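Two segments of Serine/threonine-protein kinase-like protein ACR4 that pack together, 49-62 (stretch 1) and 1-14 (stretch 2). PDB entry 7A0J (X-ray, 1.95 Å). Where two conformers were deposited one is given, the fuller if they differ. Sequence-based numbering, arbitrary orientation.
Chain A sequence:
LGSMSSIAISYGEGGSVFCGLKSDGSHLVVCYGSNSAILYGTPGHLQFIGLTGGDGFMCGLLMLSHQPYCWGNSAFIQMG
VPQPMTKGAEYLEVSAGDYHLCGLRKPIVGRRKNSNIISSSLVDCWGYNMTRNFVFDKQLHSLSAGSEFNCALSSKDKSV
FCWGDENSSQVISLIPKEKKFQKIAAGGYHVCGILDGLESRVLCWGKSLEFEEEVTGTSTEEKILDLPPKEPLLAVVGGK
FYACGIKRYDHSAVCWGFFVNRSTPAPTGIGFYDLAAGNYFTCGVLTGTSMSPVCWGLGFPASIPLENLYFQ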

ATOM      1  N   ILE A  49       7.086 -10.100  -5.418  1.00 40.05           N
ATOM      2  CA  ILE A  49       6.826 -10.527  -4.010  1.00 41.30           C
ATOM      3  C   ILE A  49       5.868  -9.532  -3.341  1.00 39.28           C
ATOM      4  O   ILE A  49       5.363  -9.855  -2.256  1.00 40.22           O
ATOM      5  CB  ILE A  49       8.143 -10.723  -3.227  1.00 43.55           C
ATOM      6  CG1 ILE A  49       9.059  -9.495  -3.269  1.00 42.92           C
ATOM      7  CG2 ILE A  49       8.860 -11.968  -3.722  1.00 45.88           C
ATOM      8  CD1 ILE A  49      10.400  -9.710  -2.600  1.00 45.15           C
ATOM      9  N   GLY A  50       5.586  -8.393  -3.985  1.00 37.11           N
ATOM     10  CA  GLY A  50       4.652  -7.375  -3.471  1.00 35.67           C
ATOM     11  C   GLY A  50       4.262  -6.365  -4.535  1.00 33.87           C
ATOM     12  O   GLY A  50       5.033  -6.194  -5.500  1.00 33.42           O
ATOM     13  N   LEU A  51       3.103  -5.722  -4.363  1.00 32.94           N
ATOM     14  CA  LEU A  51       2.544  -4.707  -5.298  1.00 31.80           C
ATOM     15  C   LEU A  51       2.101  -3.469  -4.511  1.00 31.45           C
ATOM     16  O   LEU A  51       1.721  -3.615  -3.330  1.00 31.84           O
ATOM     17  CB  LEU A  51       1.363  -5.317  -6.059  1.00 31.78           C
ATOM     18  CG  LEU A  51       1.686  -6.523  -6.941  1.00 32.65           C
ATOM     19  CD1 LEU A  51       0.410  -7.234  -7.368  1.00 33.25           C
ATOM     20  CD2 LEU A  51       2.497  -6.107  -8.158  1.00 32.10           C
ATOM     21  N   THR A  52       2.149  -2.301  -5.157  1.00 30.68           N
ATOM     22  CA  THR A  52       1.663  -0.999  -4.626  1.00 30.77           C
ATOM     23  C   THR A  52       1.352  -0.079  -5.812  1.00 30.52           C
ATOM     24  O   THR A  52       2.186  -0.007  -6.736  1.00 30.44           O
ATOM     25  CB  THR A  52       2.675  -0.399  -3.640  1.00 31.75           C
ATOM     26  OG1 THR A  52       2.111   0.790  -3.089  1.00 32.48           O
ATOM     27  CG2 THR A  52       4.017  -0.088  -4.269  1.00 31.85           C
ATOM     28  N   GLY A  53       0.190   0.583  -5.786  1.00 30.63           N
ATOM     29  CA  GLY A  53      -0.328   1.389  -6.906  1.00 30.40           C
ATOM     30  C   GLY A  53      -0.477   2.854  -6.537  1.00 31.26           C
ATOM     31  O   GLY A  53      -0.657   3.158  -5.339  1.00 32.09           O
ATOM     32  N   GLY A  54      -0.401   3.729  -7.540  1.00 31.42           N
ATOM     33  CA  GLY A  54      -0.598   5.184  -7.397  1.00 33.09           C
ATOM     34  C   GLY A  54      -1.469   5.729  -8.509  1.00 33.44           C
ATOM     35  O   GLY A  54      -2.239   4.939  -9.092  1.00 32.60           O
ATOM     36  N   ASP A  55      -1.344   7.025  -8.800  1.00 35.14           N
ATOM     37  CA  ASP A  55      -2.103   7.716  -9.874  1.00 36.18           C
ATOM     38  C   ASP A  55      -1.418   7.440 -11.219  1.00 35.55           C
ATOM     39  O   ASP A  55      -0.354   8.037 -11.473  1.00 35.93           O
ATOM     40  CB  ASP A  55      -2.226   9.216  -9.591  1.00 38.90           C
ATOM     41  CG  ASP A  55      -3.231   9.920 -10.487  1.00 40.46           C
ATOM     42  OD1 ASP A  55      -3.359   9.513 -11.658  1.00 39.89           O
ATOM     43  OD2 ASP A  55      -3.881  10.864 -10.004  1.00 42.80           O
ATOM     44  N   GLY A  56      -2.011   6.560 -12.033  1.00 34.66           N
ATOM     45  CA  GLY A  56      -1.594   6.283 -13.421  1.00 34.38           C
ATOM     46  C   GLY A  56      -0.557   5.174 -13.525  1.00 33.15           C
ATOM     47  O   GLY A  56      -0.126   4.891 -14.658  1.00 33.16           O
ATOM     48  N   PHE A  57      -0.162   4.549 -12.411  1.00 32.32           N
ATOM     49  CA  PHE A  57       0.920   3.529 -12.404  1.00 31.81           C
ATOM     50  C   PHE A  57       0.679   2.469 -11.325  1.00 31.02           C
ATOM     51  O   PHE A  57       0.118   2.781 -10.258  1.00 31.27           O
ATOM     52  CB  PHE A  57       2.283   4.200 -12.219  1.00 32.61           C
ATOM     53  CG  PHE A  57       2.478   4.861 -10.881  1.00 33.68           C
ATOM     54  CD1 PHE A  57       2.151   6.194 -10.688  1.00 35.27           C
ATOM     55  CD2 PHE A  57       2.996   4.150  -9.810  1.00 33.57           C
ATOM     56  CE1 PHE A  57       2.332   6.797  -9.454  1.00 36.29           C
ATOM     57  CE2 PHE A  57       3.175   4.754  -8.574  1.00 34.48           C
ATOM     58  CZ  PHE A  57       2.845   6.077  -8.399  1.00 35.83           C
ATOM     59  N   MET A  58       1.096   1.239 -11.632  1.00 30.39           N
ATOM     60  CA  MET A  58       1.231   0.100 -10.690  1.00 30.53           C
ATOM     61  C   MET A  58       2.726  -0.199 -10.542  1.00 30.88           C
ATOM     62  O   MET A  58       3.437  -0.121 -11.567  1.00 30.81           O
ATOM     63  CB  MET A  58       0.499  -1.134 -11.234  1.00 30.39           C
ATOM     64  CG  MET A  58       0.609  -2.369 -10.359  1.00 30.66           C
ATOM     65  SD  MET A  58       0.023  -2.119  -8.664  1.00 31.20           S
ATOM     66  CE  MET A  58      -1.709  -1.741  -8.929  1.00 30.94           C
ATOM     67  N   CYS A  59       3.191  -0.467  -9.318  1.00 31.29           N
ATOM     68  CA  CYS A  59       4.596  -0.889  -9.060  0.74 32.12           C
ATOM     69  C   CYS A  59       4.606  -2.200  -8.271  1.00 32.23           C
ATOM     70  O   CYS A  59       3.598  -2.509  -7.608  1.00 32.27           O
ATOM     71  CB  CYS A  59       5.412   0.160  -8.312  0.74 33.19           C
ATOM     72  SG  CYS A  59       5.365   1.811  -9.056  0.74 34.19           S
ATOM     73  N   GLY A  60       5.712  -2.932  -8.383  1.00 32.85           N
ATOM     74  CA  GLY A  60       5.957  -4.188  -7.657  1.00 33.40           C
ATOM     75  C   GLY A  60       7.418  -4.316  -7.273  1.00 34.26           C
ATOM     76  O   GLY A  60       8.263  -3.680  -7.935  1.00 34.44           O
ATOM     77  N   LEU A  61       7.700  -5.085  -6.221  1.00 34.97           N
ATOM     78  CA  LEU A  61       9.075  -5.506  -5.849  1.00 36.46           C
ATOM     79  C   LEU A  61       9.388  -6.802  -6.603  1.00 37.34           C
ATOM     80  O   LEU A  61       8.717  -7.814  -6.325  1.00 37.70           O
ATOM     81  CB  LEU A  61       9.153  -5.693  -4.331  1.00 37.47           C
ATOM     82  CG  LEU A  61      10.527  -6.067  -3.776  1.00 39.48           C
ATOM     83  CD1 LEU A  61      11.592  -5.085  -4.241  1.00 39.75           C
ATOM     84  CD2 LEU A  61      10.492  -6.137  -2.258  1.00 40.65           C
ATOM     85  N   LEU A  62      10.336  -6.753  -7.546  1.00 38.08           N
ATOM     86  CA  LEU A  62      10.760  -7.914  -8.377  1.00 39.60           C
ATOM     87  C   LEU A  62      11.350  -8.996  -7.466  1.00 42.03           C
ATOM     88  O   LEU A  62      12.157  -8.650  -6.585  1.00 42.70           O
ATOM     89  CB  LEU A  62      11.782  -7.454  -9.422  1.00 40.11           C
ATOM     90  CG  LEU A  62      11.225  -6.619 -10.574  1.00 38.59           C
ATOM     91  CD1 LEU A  62      12.349  -5.963 -11.362  1.00 39.55           C
ATOM     92  CD2 LEU A  62      10.356  -7.468 -11.490  1.00 38.34           C
TER
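Stretch 2 1-14: LGSMSSIAISYGEG

Stretch 2 lies along strand 50-53 and the turn after it, burying 805 Å² in all; its clear strand is 7-10, and much of the rest is loop. Its strand 7-10 points nearly the same way as strand 50-53, crossing at 20° with axes 5.0 Å apart at closest approach. Ahead of it, Ser5 pairs with Leu51 in a single antiparallel-type bridge that satisfies all four polar backbone atoms: Leu51 N donates to Ser5 O (2.7 Å), Ser5 N to Leu51 O (3.0 Å). Thr52 turns its N and O inward, to Cys59 O and Cys59 N within the hairpin (2.9 and 2.8 Å), while Gly53 N and O face stretch 2. The methyl of Ala8 points toward stretch 1, its CB lying 3.7 Å from Leu51 CB and 3.6 Å from Met58 SD; a water fills the gap beside it, accepting from both Ile9 N and Gly53 N (3.1 Å each). Gly53 O takes a weak bond from Leu1 N (2.8 Å), which also donates to Tyr11 OH (3.0 Å). Ser10 OG donates to Phe57 O (2.7 Å), an acceptor shared with Gly54 N. At the turn, Tyr11 N donates to Gly54 O (3.2 Å) and Tyr11 O accepts from Gly56 N (3.1 Å). Beyond, waters link Asp55 OD2 to Glu13 N (2.7 and 3.0 Å) and Asp55 OD1 to Gly14 N (3.1 and 2.8 Å).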

ATOM      1  N   LEU A   1      -1.591   4.563  -3.100  1.00 33.92           N
ATOM      2  CA  LEU A   1      -1.635   4.761  -1.620  1.00 35.53           C
ATOM      3  C   LEU A   1      -1.276   3.447  -0.917  1.00 34.82           C
ATOM      4  O   LEU A   1      -1.398   2.380  -1.553  1.00 33.36           O
ATOM      5  CB  LEU A   1      -3.038   5.216  -1.198  1.00 36.99           C
ATOM      6  CG  LEU A   1      -3.434   6.649  -1.557  1.00 38.77           C
ATOM      7  CD1 LEU A   1      -4.880   6.915  -1.167  1.00 40.41           C
ATOM      8  CD2 LEU A   1      -2.511   7.663  -0.896  1.00 40.50           C
ATOM      9  N   GLY A   2      -0.855   3.534   0.347  1.00 35.98           N
ATOM     10  CA  GLY A   2      -0.806   2.395   1.285  1.00 36.20           C
ATOM     11  C   GLY A   2       0.494   1.612   1.217  1.00 35.45           C
ATOM     12  O   GLY A   2       1.515   2.167   0.765  1.00 35.09           O
ATOM     13  N   SER A   3       0.443   0.352   1.658  1.00 35.43           N
ATOM     14  CA  SER A   3       1.614  -0.516   1.939  1.00 35.75           C
ATOM     15  C   SER A   3       1.788  -1.547   0.822  1.00 34.44           C
ATOM     16  O   SER A   3       0.817  -1.784   0.074  1.00 33.59           O
ATOM     17  CB  SER A   3       1.456  -1.196   3.274  1.00 37.32           C
ATOM     18  OG  SER A   3       1.022  -0.275   4.263  1.00 38.89           O
ATOM     19  N   MET A   4       2.976  -2.147   0.733  1.00 34.83           N
ATOM     20  CA  MET A   4       3.237  -3.304  -0.161  1.00 34.41           C
ATOM     21  C   MET A   4       2.314  -4.452   0.259  1.00 35.09           C
ATOM     22  O   MET A   4       2.144  -4.663   1.475  1.00 36.17           O
ATOM     23  CB  MET A   4       4.692  -3.772  -0.091  1.00 35.38           C
ATOM     24  CG  MET A   4       5.054  -4.705  -1.224  1.00 34.94           C
ATOM     25  SD  MET A   4       6.822  -5.049  -1.323  1.00 36.46           S
ATOM     26  CE  MET A   4       7.051  -6.038   0.154  1.00 38.66           C
ATOM     27  N   SER A   5       1.732  -5.151  -0.716  1.00 34.44           N
ATOM     28  CA  SER A   5       0.716  -6.210  -0.497  1.00 35.35           C
ATOM     29  C   SER A   5       0.702  -7.172  -1.690  1.00 34.92           C
ATOM     30  O   SER A   5       1.342  -6.857  -2.712  1.00 33.90           O
ATOM     31  CB  SER A   5      -0.634  -5.582  -0.253  1.00 35.42           C
ATOM     32  OG  SER A   5      -1.642  -6.567  -0.082  1.00 37.09           O
ATOM     33  N   SER A   6       0.006  -8.302  -1.552  1.00 35.94           N
ATOM     34  CA  SER A   6      -0.233  -9.288  -2.637  1.00 36.27           C
ATOM     35  C   SER A   6      -1.283  -8.733  -3.608  1.00 35.02           C
ATOM     36  O   SER A   6      -1.405  -9.288  -4.713  1.00 35.02           O
ATOM     37  CB  SER A   6      -0.637 -10.631  -2.078  1.00 38.64           C
ATOM     38  OG  SER A   6      -1.955 -10.590  -1.550  1.00 39.65           O
ATOM     39  N   ILE A   7      -2.013  -7.688  -3.199  1.00 34.19           N
ATOM     40  CA  ILE A   7      -3.012  -6.956  -4.036  1.00 33.17           C
ATOM     41  C   ILE A   7      -2.759  -5.448  -3.904  1.00 32.09           C
ATOM     42  O   ILE A   7      -2.298  -5.013  -2.834  1.00 32.39           O
ATOM     43  CB  ILE A   7      -4.450  -7.351  -3.644  1.00 34.47           C
ATOM     44  CG1 ILE A   7      -4.759  -7.038  -2.176  1.00 35.53           C
ATOM     45  CG2 ILE A   7      -4.698  -8.817  -3.972  1.00 35.88           C
ATOM     46  CD1 ILE A   7      -6.215  -7.193  -1.802  1.00 36.89           C
ATOM     47  N   ALA A   8      -3.044  -4.688  -4.963  1.00 30.98           N
ATOM     48  CA  ALA A   8      -2.804  -3.227  -5.048  1.00 30.17           C
ATOM     49  C   ALA A   8      -3.779  -2.602  -6.050  1.00 29.83           C
ATOM     50  O   ALA A   8      -4.298  -3.337  -6.918  1.00 29.58           O
ATOM     51  CB  ALA A   8      -1.369  -2.961  -5.434  1.00 29.48           C
ATOM     52  N   ILE A   9      -4.015  -1.295  -5.921  1.00 29.98           N
ATOM     53  CA  ILE A   9      -4.981  -0.525  -6.755  1.00 30.48           C
ATOM     54  C   ILE A   9      -4.289   0.717  -7.324  1.00 30.37           C
ATOM     55  O   ILE A   9      -3.600   1.427  -6.559  1.00 30.29           O
ATOM     56  CB  ILE A   9      -6.236  -0.153  -5.942  1.00 31.92           C
ATOM     57  CG1 ILE A   9      -7.115  -1.381  -5.683  1.00 32.67           C
ATOM     58  CG2 ILE A   9      -7.016   0.968  -6.620  1.00 32.65           C
ATOM     59  CD1 ILE A   9      -8.317  -1.111  -4.805  1.00 34.16           C
ATOM     60  N   SER A  10      -4.474   0.942  -8.627  1.00 30.21           N
ATOM     61  CA  SER A  10      -4.121   2.204  -9.329  0.59 30.67           C
ATOM     62  C   SER A  10      -5.406   2.991  -9.605  1.00 31.96           C
ATOM     63  O   SER A  10      -6.463   2.347  -9.761  1.00 31.89           O
ATOM     64  CB  SER A  10      -3.353   1.926 -10.591  0.59 30.04           C
ATOM     65  OG  SER A  10      -2.116   1.295 -10.294  0.59 29.30           O
ATOM     66  N   TYR A  11      -5.300   4.319  -9.651  1.00 33.31           N
ATOM     67  CA  TYR A  11      -6.448   5.262  -9.712  1.00 35.47           C
ATOM     68  C   TYR A  11      -6.046   6.513 -10.500  1.00 37.02           C
ATOM     69  O   TYR A  11      -4.892   6.580 -10.968  1.00 35.84           O
ATOM     70  CB  TYR A  11      -6.898   5.603  -8.288  1.00 36.53           C
ATOM     71  CG  TYR A  11      -5.764   5.932  -7.351  1.00 36.32           C
ATOM     72  CD1 TYR A  11      -5.112   4.936  -6.641  1.00 35.10           C
ATOM     73  CD2 TYR A  11      -5.318   7.235  -7.197  1.00 37.81           C
ATOM     74  CE1 TYR A  11      -4.057   5.227  -5.791  1.00 35.12           C
ATOM     75  CE2 TYR A  11      -4.266   7.544  -6.349  1.00 37.94           C
ATOM     76  CZ  TYR A  11      -3.633   6.537  -5.644  1.00 36.63           C
ATOM     77  OH  TYR A  11      -2.595   6.830  -4.809  1.00 37.06           O
ATOM     78  N   GLY A  12      -6.983   7.458 -10.648  1.00 39.80           N
ATOM     79  CA  GLY A  12      -6.780   8.741 -11.347  1.00 42.31           C
ATOM     80  C   GLY A  12      -7.531   8.799 -12.666  1.00 43.76           C
ATOM     81  O   GLY A  12      -8.308   7.864 -12.951  1.00 43.26           O
ATOM     82  N   GLU A  13      -7.297   9.859 -13.445  1.00 46.24           N
ATOM     83  CA  GLU A  13      -8.028  10.180 -14.702  1.00 48.16           C
ATOM     84  C   GLU A  13      -7.748   9.115 -15.772  1.00 46.19           C
ATOM     85  O   GLU A  13      -8.606   8.945 -16.660  1.00 47.28           O
ATOM     86  CB  GLU A  13      -7.634  11.571 -15.204  1.00 51.35           C
ATOM     87  CG  GLU A  13      -8.136  12.694 -14.315  1.00 54.49           C
ATOM     88  CD  GLU A  13      -7.910  14.088 -14.874  1.00 58.33           C
ATOM     89  OE1 GLU A  13      -6.817  14.333 -15.421  1.00 58.70           O
ATOM     90  OE2 GLU A  13      -8.831  14.924 -14.768  1.00 61.97           O
ATOM     91  N   GLY A  14      -6.600   8.434 -15.690  1.00 43.70           N
ATOM     92  CA  GLY A  14      -6.210   7.331 -16.592  1.00 41.95           C
ATOM     93  C   GLY A  14      -7.101   6.107 -16.436  1.00 40.84           C
ATOM     94  O   GLY A  14      -7.136   5.290 -17.374  1.00 40.44           O
TER
HETATM   95  O   HOH W   1      -2.183   0.044  -3.798  1.00 31.07           O
HETATM   96  O   HOH W   2      -0.123   0.029  -1.772  1.00 35.33           O
HETATM   97  O   HOH W   3      -5.742  11.741 -11.781  1.00 51.24           O
HETATM   98  O   HOH W   4      -4.600   7.801 -13.868  1.00 52.05           O